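Local coordinates for protein glycosyltransferase (Rickettsia africae, PDB 7MI0) that probably transfers a sugar residue from an activated donor to an acceptor, as a glycosyltransferase built on the two-domain GT-B fold, at residues Ala43-Lys47 and Lys68-Leu72; Phe189-Leu194 and Glu308-Lys313; Pro218-Thr222 and Val247-Ser251. All coordinates share one frame. Residues are numbered along the deposited sequence.

Contact 1 (Ala43-Lys47 and Lys68-Leu72)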
loop_
_atom_site.group_PDB
_atom_site.type_symbol
_atom_site.label_atom_id
_atom_site.label_comp_id
_atom_site.label_asym_id
_atom_site.label_seq_id
_atom_site.Cartn_x
_atom_site.Cartn_y
_atom_site.Cartn_z
ATOM N N ALA A 43 3.744 -0.692 -15.172
ATOM C CA ALA A 43 4.002 -0.107 -16.485
ATOM C C ALA A 43 5.498 -0.083 -16.791
ATOM O O ALA A 43 5.932 -0.541 -17.855
ATOM C CB ALA A 43 3.408 1.297 -16.550
ATOM N N LYS A 44 6.301 0.447 -15.859
ATOM C CA LYS A 44 7.751 0.471 -16.039
ATOM C C LYS A 44 8.297 -0.921 -16.315
ATOM O O LYS A 44 9.152 -1.102 -17.191
ATOM C CB LYS A 44 8.429 1.058 -14.800
ATOM C CG LYS A 44 8.357 2.569 -14.689
ATOM C CD LYS A 44 8.810 3.041 -13.314
ATOM C CE LYS A 44 10.240 2.633 -13.033
ATOM N NZ LYS A 44 10.617 2.942 -11.631
ATOM N N TYR A 45 7.816 -1.914 -15.569
ATOM C CA TYR A 45 8.283 -3.286 -15.738
ATOM C C TYR A 45 7.911 -3.831 -17.112
ATOM O O TYR A 45 8.737 -4.469 -17.779
ATOM C CB TYR A 45 7.700 -4.150 -14.624
ATOM C CG TYR A 45 8.124 -5.592 -14.617
ATOM C CD1 TYR A 45 9.459 -5.946 -14.500
ATOM C CD2 TYR A 45 7.177 -6.606 -14.680
ATOM C CE1 TYR A 45 9.844 -7.273 -14.471
ATOM C CE2 TYR A 45 7.549 -7.933 -14.648
ATOM C CZ TYR A 45 8.882 -8.265 -14.541
ATOM O OH TYR A 45 9.248 -9.593 -14.511
ATOM N N LEU A 46 6.678 -3.575 -17.557
ATOM C CA LEU A 46 6.268 -3.998 -18.891
ATOM C C LEU A 46 7.137 -3.356 -19.968
ATOM O O LEU A 46 7.468 -4.000 -20.971
ATOM C CB LEU A 46 4.792 -3.666 -19.110
ATOM C CG LEU A 46 3.770 -4.492 -18.322
ATOM C CD1 LEU A 46 2.410 -3.813 -18.302
ATOM C CD2 LEU A 46 3.656 -5.882 -18.914
ATOM N N LYS A 47 7.526 -2.089 -19.776
ATOM C CA LYS A 47 8.395 -1.421 -20.744
ATOM C C LYS A 47 9.725 -2.150 -20.889
ATOM O O LYS A 47 10.164 -2.438 -22.009
ATOM C CB LYS A 47 8.638 0.031 -20.334
ATOM C CG LYS A 47 7.675 1.024 -20.949
ATOM C CD LYS A 47 8.204 2.448 -20.845
ATOM C CE LYS A 47 9.584 2.564 -21.471
ATOM N NZ LYS A 47 9.967 3.983 -21.712
ATOM N N LYS A 68 7.520 11.373 -17.045
ATOM C CA LYS A 68 8.921 11.156 -16.706
ATOM C C LYS A 68 9.380 9.781 -17.161
ATOM O O LYS A 68 10.470 9.636 -17.726
ATOM C CB LYS A 68 9.133 11.330 -15.202
ATOM N N GLU A 69 8.554 8.761 -16.947
ATOM C CA GLU A 69 8.886 7.397 -17.329
ATOM C C GLU A 69 8.510 7.080 -18.771
ATOM O O GLU A 69 8.665 5.932 -19.199
ATOM C CB GLU A 69 8.203 6.404 -16.385
ATOM C CG GLU A 69 8.552 6.589 -14.923
ATOM C CD GLU A 69 9.912 6.033 -14.579
ATOM O OE1 GLU A 69 10.619 5.573 -15.502
ATOM O OE2 GLU A 69 10.270 6.045 -13.381
ATOM N N ASP A 70 8.024 8.064 -19.519
ATOM C CA ASP A 70 7.673 7.912 -20.931
ATOM C C ASP A 70 6.733 6.725 -21.151
ATOM O O ASP A 70 7.042 5.766 -21.861
ATOM C CB ASP A 70 8.931 7.789 -21.797
ATOM C CG ASP A 70 8.655 8.080 -23.261
ATOM O OD1 ASP A 70 7.493 8.405 -23.601
ATOM O OD2 ASP A 70 9.602 7.990 -24.072
ATOM N N ILE A 71 5.562 6.816 -20.529
ATOM C CA ILE A 71 4.523 5.799 -20.625
ATOM C C ILE A 71 3.293 6.443 -21.245
ATOM O O ILE A 71 2.834 7.490 -20.775
ATOM C CB ILE A 71 4.200 5.202 -19.244
ATOM C CG1 ILE A 71 5.442 4.509 -18.677
ATOM C CG2 ILE A 71 3.011 4.245 -19.330
ATOM C CD1 ILE A 71 5.390 4.278 -17.184
ATOM N N LEU A 72 2.767 5.825 -22.300
ATOM C CA LEU A 72 1.642 6.409 -23.018
ATOM C C LEU A 72 0.422 6.513 -22.113
ATOM O O LEU A 72 -0.117 5.494 -21.671
ATOM C CB LEU A 72 1.311 5.571 -24.248
ATOM C CG LEU A 72 0.120 6.124 -25.032
ATOM C CD1 LEU A 72 0.520 7.367 -25.825
ATOM C CD2 LEU A 72 -0.491 5.062 -25.936
#

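Contact 2 (Phe189-Leu194 and Glu308-Lys313)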
loop_
_atom_site.group_PDB
_atom_site.type_symbol
_atom_site.label_atom_id
_atom_site.label_comp_id
_atom_site.label_asym_id
_atom_site.label_seq_id
_atom_site.Cartn_x
_atom_site.Cartn_y
_atom_site.Cartn_z
ATOM N N PHE A 189 14.621 0.755 -0.600
ATOM C CA PHE A 189 14.653 0.513 0.843
ATOM C C PHE A 189 15.733 -0.526 1.126
ATOM O O PHE A 189 15.479 -1.727 1.255
ATOM C CB PHE A 189 13.289 0.068 1.351
ATOM C CG PHE A 189 12.239 1.135 1.270
ATOM C CD1 PHE A 189 12.065 2.034 2.312
ATOM C CD2 PHE A 189 11.431 1.246 0.151
ATOM C CE1 PHE A 189 11.102 3.023 2.237
ATOM C CE2 PHE A 189 10.466 2.235 0.073
ATOM C CZ PHE A 189 10.304 3.121 1.118
ATOM N N ASP A 190 16.968 -0.045 1.214
ATOM C CA ASP A 190 18.143 -0.886 1.403
ATOM C C ASP A 190 19.077 -0.205 2.393
ATOM O O ASP A 190 19.671 0.832 2.069
ATOM C CB ASP A 190 18.845 -1.137 0.066
ATOM C CG ASP A 190 20.081 -2.020 0.193
ATOM O OD1 ASP A 190 20.281 -2.657 1.252
ATOM O OD2 ASP A 190 20.858 -2.078 -0.784
ATOM N N PRO A 191 19.227 -0.747 3.604
ATOM C CA PRO A 191 20.082 -0.088 4.607
ATOM C C PRO A 191 21.521 0.087 4.163
ATOM O O PRO A 191 22.220 0.943 4.719
ATOM C CB PRO A 191 19.979 -1.019 5.820
ATOM C CG PRO A 191 18.687 -1.743 5.627
ATOM C CD PRO A 191 18.569 -1.948 4.146
ATOM N N ALA A 192 21.984 -0.686 3.175
ATOM C CA ALA A 192 23.329 -0.515 2.637
ATOM C C ALA A 192 23.492 0.782 1.855
ATOM O O ALA A 192 24.623 1.134 1.503
ATOM C CB ALA A 192 23.695 -1.708 1.749
ATOM N N ASN A 193 22.403 1.501 1.585
ATOM C CA ASN A 193 22.462 2.785 0.903
ATOM C C ASN A 193 22.557 3.967 1.858
ATOM O O ASN A 193 22.828 5.086 1.409
ATOM C CB ASN A 193 21.236 2.962 0.003
ATOM C CG ASN A 193 21.355 2.194 -1.297
ATOM O OD1 ASN A 193 22.355 1.510 -1.545
ATOM N ND2 ASN A 193 20.328 2.296 -2.135
ATOM N N LEU A 194 22.343 3.751 3.152
ATOM C CA LEU A 194 22.463 4.835 4.116
ATOM C C LEU A 194 23.924 5.230 4.296
ATOM O O LEU A 194 24.801 4.372 4.436
ATOM C CB LEU A 194 21.862 4.417 5.453
ATOM C CG LEU A 194 20.402 3.984 5.397
ATOM C CD1 LEU A 194 19.942 3.528 6.769
ATOM C CD2 LEU A 194 19.521 5.112 4.870
ATOM N N GLU A 308 7.768 -1.818 4.577
ATOM C CA GLU A 308 8.877 -0.885 4.408
ATOM C C GLU A 308 9.802 -0.906 5.616
ATOM O O GLU A 308 11.029 -0.870 5.469
ATOM C CB GLU A 308 8.355 0.530 4.169
ATOM C CG GLU A 308 7.949 0.808 2.740
ATOM C CD GLU A 308 7.355 2.192 2.562
ATOM O OE1 GLU A 308 7.217 2.922 3.568
ATOM O OE2 GLU A 308 7.022 2.546 1.410
ATOM N N GLY A 309 9.231 -0.967 6.820
ATOM C CA GLY A 309 10.060 -1.035 8.012
ATOM C C GLY A 309 10.824 -2.342 8.120
ATOM O O GLY A 309 11.984 -2.362 8.538
ATOM N N GLN A 310 10.182 -3.453 7.759
ATOM C CA GLN A 310 10.878 -4.733 7.759
ATOM C C GLN A 310 12.031 -4.729 6.765
ATOM O O GLN A 310 13.096 -5.296 7.035
ATOM C CB GLN A 310 9.900 -5.859 7.442
ATOM C CG GLN A 310 9.014 -6.257 8.590
ATOM C CD GLN A 310 8.021 -7.326 8.190
ATOM O OE1 GLN A 310 7.244 -7.149 7.248
ATOM N NE2 GLN A 310 8.043 -8.450 8.901
ATOM N N ALA A 311 11.839 -4.093 5.606
ATOM C CA ALA A 311 12.920 -4.003 4.631
ATOM C C ALA A 311 14.125 -3.257 5.195
ATOM O O ALA A 311 15.268 -3.545 4.818
ATOM C CB ALA A 311 12.422 -3.320 3.358
ATOM N N MET A 312 13.896 -2.311 6.101
ATOM C CA MET A 312 14.962 -1.487 6.643
ATOM C C MET A 312 15.590 -2.078 7.899
ATOM O O MET A 312 16.347 -1.377 8.583
ATOM C CB MET A 312 14.436 -0.078 6.922
ATOM C CG MET A 312 14.041 0.691 5.673
ATOM S SD MET A 312 15.370 0.871 4.463
ATOM C CE MET A 312 16.555 1.839 5.394
ATOM N N LYS A 313 15.297 -3.345 8.212
ATOM C CA LYS A 313 15.910 -4.064 9.341
ATOM C C LYS A 313 15.566 -3.408 10.681
ATOM O O LYS A 313 16.424 -3.226 11.546
ATOM C CB LYS A 313 17.434 -4.185 9.173
ATOM C CG LYS A 313 17.899 -5.087 8.035
ATOM C CD LYS A 313 19.424 -5.114 7.923
ATOM C CE LYS A 313 19.911 -6.266 7.043
ATOM N NZ LYS A 313 21.397 -6.336 6.934
#

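Contact 3 (Pro218-Thr222 and Val247-Ser251)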
loop_
_atom_site.group_PDB
_atom_site.type_symbol
_atom_site.label_atom_id
_atom_site.label_comp_id
_atom_site.label_asym_id
_atom_site.label_seq_id
_atom_site.Cartn_x
_atom_site.Cartn_y
_atom_site.Cartn_z
ATOM N N PRO A 218 5.145 6.406 10.577
ATOM C CA PRO A 218 4.857 6.983 9.253
ATOM C C PRO A 218 3.422 6.660 8.843
ATOM O O PRO A 218 3.124 5.684 8.162
ATOM C CB PRO A 218 5.888 6.302 8.350
ATOM C CG PRO A 218 6.567 5.227 9.206
ATOM C CD PRO A 218 5.778 5.086 10.463
ATOM N N SER A 219 2.500 7.493 9.303
ATOM C CA SER A 219 1.083 7.320 9.034
ATOM C C SER A 219 0.483 8.657 8.645
ATOM O O SER A 219 0.782 9.685 9.262
ATOM C CB SER A 219 0.330 6.763 10.249
ATOM O OG SER A 219 0.523 5.369 10.394
ATOM N N ARG A 220 -0.356 8.634 7.610
ATOM C CA ARG A 220 -1.207 9.775 7.309
ATOM C C ARG A 220 -1.941 10.212 8.571
ATOM O O ARG A 220 -2.393 9.383 9.363
ATOM C CB ARG A 220 -2.200 9.406 6.198
ATOM C CG ARG A 220 -3.320 10.413 5.976
ATOM C CD ARG A 220 -4.048 10.186 4.648
ATOM N NE ARG A 220 -5.008 9.084 4.670
ATOM C CZ ARG A 220 -4.744 7.842 4.280
ATOM N NH1 ARG A 220 -3.527 7.476 3.899
ATOM N NH2 ARG A 220 -5.727 6.944 4.264
ATOM N N MET A 221 -2.030 11.525 8.777
ATOM C CA MET A 221 -2.673 12.059 9.977
ATOM C C MET A 221 -4.191 12.012 9.799
ATOM O O MET A 221 -4.850 13.007 9.489
ATOM C CB MET A 221 -2.188 13.473 10.262
ATOM C CG MET A 221 -2.456 13.944 11.665
ATOM S SD MET A 221 -1.555 12.964 12.864
ATOM C CE MET A 221 -1.111 14.233 14.039
ATOM N N THR A 222 -4.753 10.821 10.005
ATOM C CA THR A 222 -6.195 10.628 10.046
ATOM C C THR A 222 -6.556 9.814 11.286
ATOM O O THR A 222 -5.708 9.150 11.886
ATOM C CB THR A 222 -6.715 9.949 8.765
ATOM O OG1 THR A 222 -8.148 9.888 8.796
ATOM C CG2 THR A 222 -6.149 8.548 8.621
ATOM N N VAL A 247 5.319 11.269 11.033
ATOM C CA VAL A 247 5.516 11.860 9.715
ATOM C C VAL A 247 4.440 11.338 8.773
ATOM O O VAL A 247 4.201 10.126 8.695
ATOM C CB VAL A 247 6.927 11.581 9.167
ATOM C CG1 VAL A 247 7.967 12.279 10.029
ATOM C CG2 VAL A 247 7.201 10.091 9.112
ATOM N N GLY A 248 3.797 12.256 8.067
ATOM C CA GLY A 248 2.694 11.939 7.182
ATOM C C GLY A 248 1.907 13.188 6.870
ATOM O O GLY A 248 2.097 14.241 7.480
ATOM N N ASP A 249 1.012 13.058 5.891
ATOM C CA ASP A 249 0.207 14.202 5.480
ATOM C C ASP A 249 -0.605 14.728 6.652
ATOM O O ASP A 249 -1.133 13.959 7.457
ATOM C CB ASP A 249 -0.734 13.834 4.332
ATOM C CG ASP A 249 -1.711 14.955 4.008
ATOM O OD1 ASP A 249 -1.248 16.071 3.689
ATOM O OD2 ASP A 249 -2.939 14.730 4.085
ATOM N N ILE A 250 -0.696 16.051 6.750
ATOM C CA ILE A 250 -1.440 16.683 7.829
ATOM C C ILE A 250 -2.385 17.713 7.229
ATOM O O ILE A 250 -2.721 18.718 7.867
ATOM C CB ILE A 250 -0.489 17.319 8.856
ATOM C CG1 ILE A 250 0.390 18.373 8.185
ATOM C CG2 ILE A 250 0.383 16.254 9.497
ATOM C CD1 ILE A 250 1.174 19.206 9.160
ATOM N N SER A 251 -2.825 17.462 6.003
ATOM C CA SER A 251 -3.633 18.417 5.255
ATOM C C SER A 251 -5.044 17.929 4.971
ATOM O O SER A 251 -5.990 18.717 5.069
ATOM C CB SER A 251 -2.941 18.756 3.932
ATOM O OG SER A 251 -1.576 19.069 4.135
#

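Contact 1 (Ala43-Lys47 and Lys68-Leu72)
The strongest polar link is a salt bridge on the outside of the Rossmann-like N-terminal domain of the GT-B fold: K44 NZ lies 3.6 Å from E69 OE2, and K44 CD comes to 3.3 Å from the same oxygen, so the lysine's aliphatic chain runs along the carboxylate. One helical turn on, K47 reaches across to the backbone instead. Its NZ gives weak hydrogen bonds to E69 O and D70 O, both at 3.4 Å. These carbonyls belong to the turn just after helix 62-68, where D70, at positive phi (53°), completes a Schellman motif; K47 thus binds weakly to the backbone of the turn. Beneath the two lysines the contact turns apolar. I71, the residue that leads into strand 72-75, projects from the turn toward helix 35-48, with CG1 4.1 Å from K47 CD. A43 and K47 also touch P53 of the neighbouring strand 52-57, and L72 pairs its backbone with I55. The contact therefore joins the helix that precedes strand 52-57 to the turn entering strand 72-75, an edge strand of the parallel sheet. At the buried end, I71 CD1 rests against A43 CB at 3.6 Å.

Contact 2 (Phe189-Leu194 and Glu308-Lys313)
Here the connection from the N-terminal sheet, after its last strand 177-179, packs on the C-terminal end of helix 304-311 in the C-terminal Rossmann-like domain of the GT-B fold. F189 is the main wedge. One face of its ring is covered by E308, whose CG sits 3.9 Å from the ring centroid and 19° off the normal, a CH-pi contact; M312 SD lies at the ring edge, 5.4 Å from the centroid, as a Met-aromatic contact. The F189 CB also meets A311 CB at 4.0 Å and M312 SD at 3.8 Å. With all three chi angles in m, the M312 side chain folds back over the loop and places its CE 4.2 Å from P191 CG and 4.0 Å from L194 CD1. P191 in turn rests its CG on K313 CD at 4.1 Å. The loop is shaped by an Asx turn, A192 N donating to D190 OD1 at 3.2 Å, which leads into the 3-10 turn 191-193. No hydrogen bond joins the two segments directly, but R369 of helix 359-375 donates through NH1 to both F189 O and A311 O, bridging them. The E308 carboxylate is engaged by Y286 and R304. The chemistry implies a join made by fitted shape, an aromatic ring with a glutamate methylene over one face and a thioether at its edge, while R369, Y286 and R304, outside the two segments, take up the polar groups beside it.

Contact 3 (Pro218-Thr222 and Val247-Ser251)
G248, at phi 162° and psi 169°, has its CA 3.6 Å from S219 O; a CB there would clash with that oxygen, so a side chain at this position would not fit against S219. Beside it, V247 O accepts a CA-H...O contact from P218 CA at 3.3 Å. The two segments run nearly parallel, P218-M221 lying 17° from V247-I250, and M221 N donates to D249 O at 2.9 Å; M221 is itself the centre of an inverse gamma turn closed by T222 N to R220 O at 2.8 Å. Both segments leave the C-terminal ends of adjacent parallel strands, 214-218 and 243-247, of the C-terminal Rossmann-like sheet, and lead to helices 227-235 and 254-266. P218 CB and V247 CG2 pack at 4.1 Å on the face that also meets helix 282-287. Farther out, M221 CB meets I250 CG2 at 3.9 Å, with T257 touching both residues. D249 OD1 accepts from S251 OG at 3.0 Å, and OD2 from R252 N.

Overall arrangement
Contact 1 belongs to the N-terminal domain; contact 3 lies in the C-terminal one, and contact 2 packs the connection from the N-terminal sheet onto that domain, with contact 3 nested within the chain loop it closes. Contact 1 is about 25 Å from contact 2 and 29 Å from contact 3, centre to centre. Contacts 2 and 3 come to about 6 Å between nearest atoms without touching, and both reach helix 282-287, where Y286 meets residues of each. All three are partly buried. Lysine charges dominate the exposed side of contact 1, sulfur and aromatic packing fills contact 2, which has no exposed touching residue, and contact 3 relies mainly on backbone groups where two neighbouring strands end.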